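PDB 1ULQ: putative acetyl-CoA acetyltransferase from Thermus thermophilus, which probably transfers acyl groups between coenzyme A thioesters as a member of the thiolase family, acting in lipid metabolism. Local coordinates for residues R183-E197 and E220-L234. Sequence-based numbering, arbitrary orientation.
Sequences RFALLSHQKAVRAWE and EQDEGPRRDTSLEKL
His-189 and Trp-196, two turns apart on the helix ending at Glu-197, pack against the loop 220-230 of this thiolase-fold subunit, which runs back along the helix in the opposite direction and includes the type I turn Arg-226 to Thr-229. From CB outward, His-189 first meets Thr-229: CB and CG lie against its OG1 and CB, CD2 near its CG2, and with CG anti to the carbonyl carbon (chi1 -82°) the ring turns one face to OG1. ND1 takes the backbone N-H of Arg-226 nearly in the ring plane, N to ND1 3.2 Å, which helps set the rotation of the imidazole. CE1 and NE2 then lie by the Arg-226 guanidinium, whose face CE1 covers. Thr-229 OG1 itself donates to Arg-226 O inside the turn.

Further along, Pro-225 CG packs on Ala-192 CB at 3.9 Å, and helix 351-354 covers both through Leu-354. Over the six-membered ring of Trp-196, Gln-221 CG makes a CH-pi contact, while NE1 donates to Asp-222 OD2 at 2.6 Å. Asp-222 OD1 salt-bridges Arg-11 and accepts from Ile-14 N, tying the loop to strand 4-16. On the solvent-exposed side, Arg-227 lays its guanidinium face on Val-193 CG1, and its NH2 salt-bridges Glu-197 OE2 at 2.5 Å from above the carboxylate plane.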
loop_
_atom_site.group_PDB
_atom_site.type_symbol
_atom_site.label_atom_id
_atom_site.label_comp_id
_atom_site.label_asym_id
_atom_site.label_seq_id
_atom_site.Cartn_x
_atom_site.Cartn_y
_atom_site.Cartn_z
ATOM N N ARG C 183 29.873 3.586 -28.454
ATOM C CA ARG C 183 29.979 4.038 -29.832
ATOM C C ARG C 183 28.653 3.702 -30.513
ATOM O O ARG C 183 28.082 4.519 -31.238
ATOM C CB ARG C 183 31.138 3.313 -30.522
ATOM C CG ARG C 183 31.673 3.961 -31.782
ATOM C CD ARG C 183 32.724 3.061 -32.414
ATOM N NE ARG C 183 33.790 2.712 -31.469
ATOM C CZ ARG C 183 34.178 1.463 -31.196
ATOM N NH1 ARG C 183 33.583 0.437 -31.797
ATOM N NH2 ARG C 183 35.163 1.233 -30.324
ATOM N N PHE C 184 28.156 2.494 -30.267
ATOM C CA PHE C 184 26.895 2.066 -30.855
ATOM C C PHE C 184 25.767 2.975 -30.415
ATOM O O PHE C 184 24.905 3.325 -31.217
ATOM C CB PHE C 184 26.570 0.629 -30.461
ATOM C CG PHE C 184 25.210 0.183 -30.899
ATOM C CD1 PHE C 184 24.079 0.556 -30.186
ATOM C CD2 PHE C 184 25.058 -0.599 -32.039
ATOM C CE1 PHE C 184 22.811 0.158 -30.596
ATOM C CE2 PHE C 184 23.792 -1.004 -32.460
ATOM C CZ PHE C 184 22.664 -0.623 -31.734
ATOM N N ALA C 185 25.774 3.348 -29.138
ATOM C CA ALA C 185 24.750 4.224 -28.578
ATOM C C ALA C 185 24.811 5.626 -29.186
ATOM O O ALA C 185 23.780 6.212 -29.504
ATOM C CB ALA C 185 24.903 4.308 -27.059
ATOM N N LEU C 186 26.016 6.164 -29.347
ATOM C CA LEU C 186 26.165 7.492 -29.925
ATOM C C LEU C 186 25.530 7.535 -31.307
ATOM O O LEU C 186 24.940 8.554 -31.679
ATOM C CB LEU C 186 27.646 7.879 -30.027
ATOM C CG LEU C 186 27.969 9.240 -30.657
ATOM C CD1 LEU C 186 27.328 10.360 -29.857
ATOM C CD2 LEU C 186 29.477 9.416 -30.722
ATOM N N LEU C 187 25.647 6.437 -32.060
ATOM C CA LEU C 187 25.073 6.376 -33.401
ATOM C C LEU C 187 23.566 6.395 -33.368
ATOM O O LEU C 187 22.938 7.038 -34.209
ATOM C CB LEU C 187 25.501 5.118 -34.149
ATOM C CG LEU C 187 26.896 5.012 -34.736
ATOM C CD1 LEU C 187 26.826 3.961 -35.838
ATOM C CD2 LEU C 187 27.361 6.357 -35.288
ATOM N N SER C 188 22.985 5.675 -32.411
ATOM C CA SER C 188 21.534 5.614 -32.295
ATOM C C SER C 188 20.985 7.022 -32.168
ATOM O O SER C 188 20.003 7.376 -32.814
ATOM C CB SER C 188 21.124 4.785 -31.080
ATOM O OG SER C 188 19.718 4.795 -30.919
ATOM N N HIS C 189 21.641 7.828 -31.343
ATOM C CA HIS C 189 21.226 9.202 -31.128
ATOM C C HIS C 189 21.391 10.057 -32.366
ATOM O O HIS C 189 20.497 10.809 -32.731
ATOM C CB HIS C 189 22.027 9.808 -29.975
ATOM C CG HIS C 189 21.489 9.466 -28.619
ATOM N ND1 HIS C 189 20.489 10.195 -28.010
ATOM C CD2 HIS C 189 21.785 8.453 -27.773
ATOM C CE1 HIS C 189 20.194 9.643 -26.847
ATOM N NE2 HIS C 189 20.966 8.585 -26.680
ATOM N N GLN C 190 22.543 9.936 -33.016
ATOM C CA GLN C 190 22.836 10.720 -34.216
ATOM C C GLN C 190 21.877 10.448 -35.383
ATOM O O GLN C 190 21.401 11.377 -36.052
ATOM C CB GLN C 190 24.285 10.475 -34.626
ATOM C CG GLN C 190 25.238 10.649 -33.445
ATOM C CD GLN C 190 26.688 10.603 -33.849
ATOM O OE1 GLN C 190 27.125 9.669 -34.539
ATOM N NE2 GLN C 190 27.455 11.610 -33.419
ATOM N N LYS C 191 21.581 9.176 -35.612
ATOM C CA LYS C 191 20.673 8.802 -36.675
ATOM C C LYS C 191 19.272 9.307 -36.353
ATOM O O LYS C 191 18.568 9.784 -37.243
ATOM C CB LYS C 191 20.695 7.280 -36.859
ATOM C CG LYS C 191 22.063 6.774 -37.291
ATOM C CD LYS C 191 22.051 5.334 -37.751
ATOM C CE LYS C 191 22.082 4.355 -36.604
ATOM N NZ LYS C 191 22.286 2.965 -37.108
ATOM N N ALA C 192 18.882 9.207 -35.083
ATOM C CA ALA C 192 17.567 9.665 -34.628
ATOM C C ALA C 192 17.429 11.180 -34.781
ATOM O O ALA C 192 16.455 11.678 -35.353
ATOM C CB ALA C 192 17.345 9.277 -33.163
ATOM N N VAL C 193 18.404 11.911 -34.251
ATOM C CA VAL C 193 18.391 13.361 -34.341
ATOM C C VAL C 193 18.329 13.778 -35.800
ATOM O O VAL C 193 17.619 14.717 -36.160
ATOM C CB VAL C 193 19.657 13.970 -33.721
ATOM C CG1 VAL C 193 19.707 15.468 -33.994
ATOM C CG2 VAL C 193 19.675 13.696 -32.230
ATOM N N ARG C 194 19.074 13.070 -36.641
ATOM C CA ARG C 194 19.118 13.382 -38.056
ATOM C C ARG C 194 17.795 13.053 -38.724
ATOM O O ARG C 194 17.285 13.841 -39.507
ATOM C CB ARG C 194 20.258 12.614 -38.715
ATOM C CG ARG C 194 21.031 13.415 -39.753
ATOM C CD ARG C 194 22.151 12.582 -40.350
ATOM N NE ARG C 194 23.110 12.149 -39.337
ATOM C CZ ARG C 194 23.523 10.893 -39.197
ATOM N NH1 ARG C 194 23.048 9.953 -40.008
ATOM N NH2 ARG C 194 24.414 10.576 -38.260
ATOM N N ALA C 195 17.227 11.897 -38.411
ATOM C CA ALA C 195 15.955 11.523 -39.010
ATOM C C ALA C 195 14.861 12.533 -38.678
ATOM O O ALA C 195 14.118 12.941 -39.563
ATOM C CB ALA C 195 15.541 10.138 -38.562
ATOM N N TRP C 196 14.752 12.939 -37.419
ATOM C CA TRP C 196 13.724 13.900 -37.037
ATOM C C TRP C 196 13.926 15.205 -37.784
ATOM O O TRP C 196 13.027 15.732 -38.435
ATOM C CB TRP C 196 13.787 14.174 -35.535
ATOM C CG TRP C 196 12.751 13.436 -34.755
ATOM C CD1 TRP C 196 12.959 12.425 -33.855
ATOM C CD2 TRP C 196 11.331 13.598 -34.852
ATOM N NE1 TRP C 196 11.756 11.944 -33.393
ATOM C CE2 TRP C 196 10.740 12.646 -33.990
ATOM C CE3 TRP C 196 10.501 14.455 -35.583
ATOM C CZ2 TRP C 196 9.345 12.525 -33.843
ATOM C CZ3 TRP C 196 9.111 14.333 -35.433
ATOM C CH2 TRP C 196 8.552 13.375 -34.570
ATOM N N GLU C 197 15.137 15.714 -37.642
ATOM C CA GLU C 197 15.633 16.948 -38.238
ATOM C C GLU C 197 15.300 17.037 -39.731
ATOM O O GLU C 197 14.883 18.080 -40.230
ATOM C CB GLU C 197 17.147 16.937 -38.011
ATOM C CG GLU C 197 17.938 18.192 -38.197
ATOM C CD GLU C 197 19.381 17.972 -37.761
ATOM O OE1 GLU C 197 20.024 17.034 -38.293
ATOM O OE2 GLU C 197 19.868 18.726 -36.883
ATOM N N GLU C 220 4.696 16.449 -29.962
ATOM C CA GLU C 220 4.814 15.957 -31.333
ATOM C C GLU C 220 6.193 15.492 -31.800
ATOM O O GLU C 220 6.430 15.352 -33.004
ATOM C CB GLU C 220 4.280 17.013 -32.298
ATOM C CG GLU C 220 4.980 18.350 -32.208
ATOM C CD GLU C 220 4.125 19.488 -32.740
ATOM O OE1 GLU C 220 3.752 19.464 -33.936
ATOM O OE2 GLU C 220 3.822 20.411 -31.953
ATOM N N GLN C 221 7.092 15.232 -30.858
ATOM C CA GLN C 221 8.432 14.773 -31.197
ATOM C C GLN C 221 8.950 13.884 -30.058
ATOM O O GLN C 221 8.699 14.174 -28.890
ATOM C CB GLN C 221 9.345 15.988 -31.387
ATOM C CG GLN C 221 10.324 15.878 -32.551
ATOM C CD GLN C 221 11.193 17.129 -32.745
ATOM O OE1 GLN C 221 12.052 17.443 -31.910
ATOM N NE2 GLN C 221 10.970 17.843 -33.854
ATOM N N ASP C 222 9.654 12.798 -30.378
ATOM C CA ASP C 222 10.173 11.915 -29.327
ATOM C C ASP C 222 11.065 12.795 -28.464
ATOM O O ASP C 222 11.863 13.560 -29.000
ATOM C CB ASP C 222 11.002 10.761 -29.920
ATOM C CG ASP C 222 10.256 9.974 -31.003
ATOM O OD1 ASP C 222 9.147 9.453 -30.749
ATOM O OD2 ASP C 222 10.804 9.871 -32.118
ATOM N N GLU C 223 10.939 12.714 -27.142
ATOM C CA GLU C 223 11.768 13.563 -26.298
ATOM C C GLU C 223 13.026 12.857 -25.841
ATOM O O GLU C 223 13.790 13.388 -25.051
ATOM C CB GLU C 223 10.969 14.112 -25.100
ATOM C CG GLU C 223 10.594 13.125 -24.007
ATOM C CD GLU C 223 9.908 13.804 -22.802
ATOM O OE1 GLU C 223 10.356 14.890 -22.372
ATOM O OE2 GLU C 223 8.926 13.250 -22.266
ATOM N N GLY C 224 13.257 11.666 -26.380
ATOM C CA GLY C 224 14.438 10.911 -26.010
ATOM C C GLY C 224 15.743 11.333 -26.668
ATOM O O GLY C 224 16.712 11.616 -25.966
ATOM N N PRO C 225 15.806 11.401 -28.009
ATOM C CA PRO C 225 17.035 11.792 -28.714
ATOM C C PRO C 225 17.689 13.080 -28.215
ATOM O O PRO C 225 17.005 14.076 -28.003
ATOM C CB PRO C 225 16.571 11.922 -30.165
ATOM C CG PRO C 225 15.408 10.997 -30.241
ATOM C CD PRO C 225 14.689 11.239 -28.957
ATOM N N ARG C 226 19.009 13.062 -28.032
ATOM C CA ARG C 226 19.740 14.258 -27.588
ATOM C C ARG C 226 20.831 14.636 -28.597
ATOM O O ARG C 226 21.685 13.814 -28.939
ATOM C CB ARG C 226 20.411 14.032 -26.227
ATOM C CG ARG C 226 19.500 13.791 -25.029
ATOM C CD ARG C 226 20.345 13.701 -23.754
ATOM N NE ARG C 226 21.317 12.603 -23.805
ATOM C CZ ARG C 226 21.029 11.325 -23.556
ATOM N NH1 ARG C 226 19.792 10.974 -23.231
ATOM N NH2 ARG C 226 21.976 10.394 -23.638
ATOM N N ARG C 227 20.809 15.878 -29.064
ATOM C CA ARG C 227 21.805 16.334 -30.023
ATOM C C ARG C 227 23.181 16.430 -29.362
ATOM O O ARG C 227 24.210 16.201 -29.999
ATOM C CB ARG C 227 21.396 17.702 -30.596
ATOM C CG ARG C 227 22.417 18.322 -31.563
ATOM C CD ARG C 227 21.941 19.630 -32.217
ATOM N NE ARG C 227 21.102 19.419 -33.396
ATOM C CZ ARG C 227 19.792 19.187 -33.356
ATOM N NH1 ARG C 227 19.161 19.134 -32.189
ATOM N NH2 ARG C 227 19.106 19.022 -34.482
ATOM N N ASP C 228 23.186 16.747 -28.075
ATOM C CA ASP C 228 24.427 16.904 -27.326
ATOM C C ASP C 228 25.094 15.621 -26.876
ATOM O O ASP C 228 26.076 15.671 -26.142
ATOM C CB ASP C 228 24.191 17.775 -26.095
ATOM C CG ASP C 228 23.299 17.100 -25.065
ATOM O OD1 ASP C 228 22.167 16.703 -25.415
ATOM O OD2 ASP C 228 23.726 16.970 -23.899
ATOM N N THR C 229 24.567 14.475 -27.290
ATOM C CA THR C 229 25.165 13.201 -26.896
ATOM C C THR C 229 26.593 13.142 -27.422
ATOM O O THR C 229 26.830 13.307 -28.620
ATOM C CB THR C 229 24.397 12.004 -27.472
ATOM O OG1 THR C 229 23.059 11.992 -26.965
ATOM C CG2 THR C 229 25.076 10.719 -27.081
ATOM N N SER C 230 27.539 12.897 -26.523
ATOM C CA SER C 230 28.946 12.840 -26.900
ATOM C C SER C 230 29.584 11.546 -26.453
ATOM O O SER C 230 29.161 10.937 -25.478
ATOM C CB SER C 230 29.717 13.966 -26.245
ATOM O OG SER C 230 29.944 13.632 -24.892
ATOM N N LEU C 231 30.636 11.153 -27.160
ATOM C CA LEU C 231 31.350 9.932 -26.843
ATOM C C LEU C 231 32.068 10.106 -25.502
ATOM O O LEU C 231 32.355 9.131 -24.812
ATOM C CB LEU C 231 32.343 9.617 -27.967
ATOM C CG LEU C 231 32.897 8.201 -28.016
ATOM C CD1 LEU C 231 31.759 7.206 -27.952
ATOM C CD2 LEU C 231 33.679 8.019 -29.287
ATOM N N GLU C 232 32.342 11.359 -25.135
ATOM C CA GLU C 232 33.016 11.681 -23.873
ATOM C C GLU C 232 32.067 11.466 -22.705
ATOM O O GLU C 232 32.384 10.773 -21.738
ATOM C CB GLU C 232 33.481 13.151 -23.868
ATOM C CG GLU C 232 34.130 13.651 -22.548
ATOM C CD GLU C 232 34.387 15.176 -22.491
ATOM O OE1 GLU C 232 34.696 15.799 -23.533
ATOM O OE2 GLU C 232 34.298 15.745 -21.382
ATOM N N LYS C 233 30.898 12.082 -22.791
ATOM C CA LYS C 233 29.909 11.955 -21.734
ATOM C C LYS C 233 29.547 10.499 -21.489
ATOM O O LYS C 233 29.512 10.033 -20.351
ATOM C CB LYS C 233 28.634 12.706 -22.097
ATOM C CG LYS C 233 28.712 14.201 -22.007
ATOM C CD LYS C 233 27.384 14.817 -22.431
ATOM C CE LYS C 233 27.442 16.332 -22.429
ATOM N NZ LYS C 233 26.117 16.916 -22.756
ATOM N N LEU C 234 29.271 9.788 -22.575
ATOM C CA LEU C 234 28.878 8.387 -22.513
ATOM C C LEU C 234 29.881 7.527 -21.746
ATOM O O LEU C 234 29.502 6.600 -21.018
ATOM C CB LEU C 234 28.711 7.858 -23.937
ATOM C CG LEU C 234 27.385 7.202 -24.314
ATOM C CD1 LEU C 234 26.315 7.521 -23.293
ATOM C CD2 LEU C 234 26.987 7.676 -25.706
#